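Local coordinates for protein phenylacetaldehyde dehydrogenase (Burkholderia cenocepacia, PDB 4O5H) that probably oxidises phenylacetaldehyde to phenylacetate with NAD+, as a member of the aldehyde dehydrogenase family, at residues A301-G304 and V305-I309; T465-V468 and N469-L473. All blocks are in the same frame, centred on the assembly; numbering follows the deposited sequence.

Contact 1: A301-G304 and V305-I309; sequences AAQG and VANAI
Q303 and N307, one helical turn apart, meet because their side chains start out differently: Q303 sends CG opposite its backbone N (chi1 -170°) and then bends at chi2 (67°), while N307 lays its CG beside its own backbone N. The two amides approach obliquely, their planes 48° apart. Q303 NE2 gives a hydrogen bond of 3.1 Å to N307 OD1. The acceptor lies nearly in the amide plane of Q303, but the donor sits above the carbonyl plane of N307 and misses its lone pairs, so the bond is serviceable rather than ideal. N307 CG also sits 3.1 Å from Q303 O, the carbonyl one turn back.

Beneath this bridge run the i+4 to i backbone hydrogen bonds of helix 298-310: V305 N to A301 O at 2.8 Å, A306 N to A302 O at 2.9 Å, then N307 N to Q303 O and A308 N to G304 O. V305 turns its CG2 back along the helix to lie 3.3 Å from A301 O, and A308 CB rests at the same distance from G304 O.

The helix is the crossover of a beta-alpha-beta unit between strands 288-292 and 320-326. V305 packs on V290, V292 and L420 of the sheet, whereas A302 and A306 turn just methyls to helix 330-343, A306 against I340. The amides of Q303 and N307 stay on the more exposed side. There the bridge pairs one N-H with one carbonyl and carries no net charge, a modest polar clasp added to a helix whose backbone already supplies its main bonds.

Contact 2: T465-V468 and N469-L473; sequences TVWV and NCHSL
The indole of W467 lies against the backbone of the very loop that follows its strand, with S472 N 3.2 Å above the ring plane and over its centre. H471 CA covers the same face in a CH-pi contact, 4.1 Å from the centroid of the five-membered ring; T465 CG2 lies over the opposite face. At the edge, W467 NE1 donates a hydrogen bond of 3.0 Å to L473 O, meeting a lone pair in the carbonyl plane. With CG anti to the carbonyl carbon (chi1 -70°), the ring extends under the returning loop.

C470 SG comes up obliquely, 3.7 Å from W467 CD1, a cysteine sulfur-aromatic contact. The H471 imidazole and the six-membered ring of W467 are an oblique pair, planes 36° apart. Both imidazole nitrogens are engaged elsewhere, ND1 with S445 OG and NE2 with T318 O, which fixes the ring's rotation.

Strand 465-468 continues the sheet into the second subunit through a parallel ladder, and C470 packs on M507 of that chain. The indole thus ties the loop to an interface strand by packing against one face and one directional bond at its edge, while C470 O, 3.2 Å from W467 CB, is buried without a polar partner.

Contact 1 lies in a helix packed on the seven-stranded sheet to which the strand of contact 2 belongs: helix 298-310 covers strand 288-292 within the subunit, while strand 465-468 is one of the sheet's two outermost strands in this chain and joins the second subunit. Their centres are 11 Å apart, and they touch where A308 CB packs 3.7 Å from H471 CB. H471 also reaches S288 and V290, so both contacts lean on strand 288-292. Contact 1 is mostly buried, with a polar rim, and touches no other chain; contact 2 is partly buried and borders the interface. Repeating backbone bonds hold the first, whereas the second's irregular loop packs against an indole and is held by side-chain hydrogen bonds.

Contact 1: A301-G304 and V305-I309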
loop_
_atom_site.group_PDB
_atom_site.type_symbol
_atom_site.label_atom_id
_atom_site.label_comp_id
_atom_site.label_asym_id
_atom_site.label_seq_id
_atom_site.Cartn_x
_atom_site.Cartn_y
_atom_site.Cartn_z
ATOM N N ALA A 301 -2.524 -34.410 -14.588
ATOM C CA ALA A 301 -2.350 -33.883 -13.232
ATOM C C ALA A 301 -0.911 -34.043 -12.788
ATOM O O ALA A 301 -0.322 -33.101 -12.228
ATOM C CB ALA A 301 -3.293 -34.564 -12.258
ATOM N N ALA A 302 -0.310 -35.185 -13.081
ATOM C CA ALA A 302 1.053 -35.423 -12.651
ATOM C C ALA A 302 2.009 -34.469 -13.371
ATOM O O ALA A 302 2.936 -33.949 -12.771
ATOM C CB ALA A 302 1.471 -36.860 -12.902
ATOM N N GLN A 303 1.788 -34.256 -14.655
ATOM C CA GLN A 303 2.643 -33.348 -15.405
ATOM C C GLN A 303 2.472 -31.932 -14.846
ATOM O O GLN A 303 3.427 -31.200 -14.734
ATOM C CB GLN A 303 2.305 -33.417 -16.896
ATOM C CG GLN A 303 3.292 -32.707 -17.785
ATOM C CD GLN A 303 4.645 -33.396 -17.783
ATOM O OE1 GLN A 303 4.745 -34.582 -18.090
ATOM N NE2 GLN A 303 5.671 -32.684 -17.366
ATOM N N GLY A 304 1.247 -31.576 -14.482
ATOM C CA GLY A 304 0.937 -30.289 -13.886
ATOM C C GLY A 304 1.581 -30.055 -12.537
ATOM O O GLY A 304 2.165 -28.994 -12.307
ATOM N N VAL A 305 1.549 -31.050 -11.686
ATOM C CA VAL A 305 2.193 -31.005 -10.374
ATOM C C VAL A 305 3.711 -30.905 -10.529
ATOM O O VAL A 305 4.343 -30.056 -9.899
ATOM C CB VAL A 305 1.840 -32.266 -9.542
ATOM C CG1 VAL A 305 2.732 -32.407 -8.307
ATOM C CG2 VAL A 305 0.374 -32.249 -9.128
ATOM N N ALA A 306 4.296 -31.743 -11.401
ATOM C CA ALA A 306 5.742 -31.675 -11.643
ATOM C C ALA A 306 6.187 -30.288 -12.170
ATOM O O ALA A 306 7.154 -29.697 -11.683
ATOM C CB ALA A 306 6.169 -32.784 -12.597
ATOM N N ASN A 307 5.473 -29.774 -13.168
ATOM C CA ASN A 307 5.797 -28.471 -13.713
ATOM C C ASN A 307 5.655 -27.345 -12.693
ATOM O O ASN A 307 6.499 -26.411 -12.660
ATOM C CB ASN A 307 4.937 -28.171 -14.947
ATOM C CG ASN A 307 5.257 -29.094 -16.128
ATOM O OD1 ASN A 307 6.238 -29.892 -16.104
ATOM N ND2 ASN A 307 4.434 -28.999 -17.194
ATOM N N ALA A 308 4.622 -27.421 -11.872
ATOM C CA ALA A 308 4.342 -26.404 -10.888
ATOM C C ALA A 308 5.494 -26.207 -9.886
ATOM O O ALA A 308 5.743 -25.074 -9.427
ATOM C CB ALA A 308 3.073 -26.714 -10.145
ATOM N N ILE A 309 6.223 -27.277 -9.591
ATOM C CA ILE A 309 7.359 -27.191 -8.674
ATOM C C ILE A 309 8.698 -27.047 -9.391
ATOM O O ILE A 309 9.527 -26.333 -8.940
ATOM C CB ILE A 309 7.355 -28.331 -7.633
ATOM C CG1 ILE A 309 8.513 -28.182 -6.624
ATOM C CG2 ILE A 309 7.411 -29.703 -8.277
ATOM C CD1 ILE A 309 8.608 -26.823 -5.947
#

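Contact 2: T465-V468 and N469-L473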
loop_
_atom_site.group_PDB
_atom_site.type_symbol
_atom_site.label_atom_id
_atom_site.label_comp_id
_atom_site.label_asym_id
_atom_site.label_seq_id
_atom_site.Cartn_x
_atom_site.Cartn_y
_atom_site.Cartn_z
ATOM N N THR A 465 -3.306 -15.104 -6.424
ATOM C CA THR A 465 -3.633 -15.698 -7.721
ATOM C C THR A 465 -4.023 -17.171 -7.502
ATOM O O THR A 465 -3.334 -17.898 -6.776
ATOM C CB THR A 465 -2.462 -15.664 -8.725
ATOM O OG1 THR A 465 -2.064 -14.285 -8.970
ATOM C CG2 THR A 465 -2.851 -16.323 -10.049
ATOM N N VAL A 466 -5.173 -17.577 -8.032
ATOM C CA VAL A 466 -5.573 -18.956 -8.045
ATOM C C VAL A 466 -5.676 -19.435 -9.515
ATOM O O VAL A 466 -6.497 -18.914 -10.297
ATOM C CB VAL A 466 -6.930 -19.152 -7.381
ATOM C CG1 VAL A 466 -7.323 -20.610 -7.390
ATOM C CG2 VAL A 466 -6.898 -18.624 -5.929
ATOM N N TRP A 467 -4.818 -20.373 -9.883
ATOM C CA TRP A 467 -4.810 -20.950 -11.215
ATOM C C TRP A 467 -5.679 -22.192 -11.214
ATOM O O TRP A 467 -5.791 -22.879 -10.209
ATOM C CB TRP A 467 -3.369 -21.340 -11.624
ATOM C CG TRP A 467 -2.431 -20.211 -11.896
ATOM C CD1 TRP A 467 -2.390 -19.420 -13.015
ATOM C CD2 TRP A 467 -1.423 -19.706 -11.016
ATOM N NE1 TRP A 467 -1.381 -18.485 -12.891
ATOM C CE2 TRP A 467 -0.776 -18.642 -11.673
ATOM C CE3 TRP A 467 -0.984 -20.067 -9.749
ATOM C CZ2 TRP A 467 0.283 -17.956 -11.109
ATOM C CZ3 TRP A 467 0.051 -19.354 -9.180
ATOM C CH2 TRP A 467 0.664 -18.313 -9.851
ATOM N N VAL A 468 -6.270 -22.493 -12.349
ATOM C CA VAL A 468 -6.979 -23.773 -12.538
ATOM C C VAL A 468 -6.378 -24.495 -13.749
ATOM O O VAL A 468 -6.323 -23.946 -14.860
ATOM C CB VAL A 468 -8.470 -23.575 -12.728
ATOM C CG1 VAL A 468 -9.192 -24.907 -12.892
ATOM C CG2 VAL A 468 -9.032 -22.796 -11.567
ATOM N N ASN A 469 -5.905 -25.721 -13.536
ATOM C CA ASN A 469 -5.237 -26.536 -14.574
ATOM C C ASN A 469 -4.020 -25.877 -15.189
ATOM O O ASN A 469 -3.665 -26.088 -16.342
ATOM C CB ASN A 469 -6.241 -26.942 -15.644
ATOM C CG ASN A 469 -7.411 -27.730 -15.061
ATOM O OD1 ASN A 469 -7.245 -28.475 -14.111
ATOM N ND2 ASN A 469 -8.584 -27.522 -15.593
ATOM N N CYS A 470 -3.355 -25.077 -14.378
ATOM C CA CYS A 470 -2.060 -24.486 -14.723
ATOM C C CYS A 470 -1.445 -23.968 -13.417
ATOM O O CYS A 470 -2.061 -24.116 -12.345
ATOM C CB CYS A 470 -2.239 -23.388 -15.775
ATOM S SG CYS A 470 -3.391 -22.069 -15.354
ATOM N N HIS A 471 -0.233 -23.403 -13.473
ATOM C CA HIS A 471 0.410 -22.857 -12.296
ATOM C C HIS A 471 1.566 -21.965 -12.718
ATOM O O HIS A 471 2.245 -22.263 -13.711
ATOM C CB HIS A 471 0.937 -23.963 -11.378
ATOM C CG HIS A 471 1.151 -23.526 -9.953
ATOM N ND1 HIS A 471 0.298 -23.888 -8.934
ATOM C CD2 HIS A 471 2.140 -22.804 -9.381
ATOM C CE1 HIS A 471 0.721 -23.343 -7.803
ATOM N NE2 HIS A 471 1.847 -22.686 -8.051
ATOM N N SER A 472 1.759 -20.869 -11.976
ATOM C CA SER A 472 2.774 -19.853 -12.280
ATOM C C SER A 472 2.743 -19.443 -13.749
ATOM O O SER A 472 3.792 -19.282 -14.370
ATOM C CB SER A 472 4.183 -20.327 -11.915
ATOM O OG SER A 472 4.289 -20.671 -10.556
ATOM N N LEU A 473 1.554 -19.239 -14.294
ATOM C CA LEU A 473 1.365 -18.764 -15.626
ATOM C C LEU A 473 1.063 -17.237 -15.572
ATOM O O LEU A 473 0.235 -16.809 -14.769
ATOM C CB LEU A 473 0.213 -19.588 -16.196
ATOM C CG LEU A 473 0.173 -19.741 -17.691
ATOM C CD1 LEU A 473 1.430 -20.496 -18.075
ATOM C CD2 LEU A 473 -1.091 -20.469 -18.119
#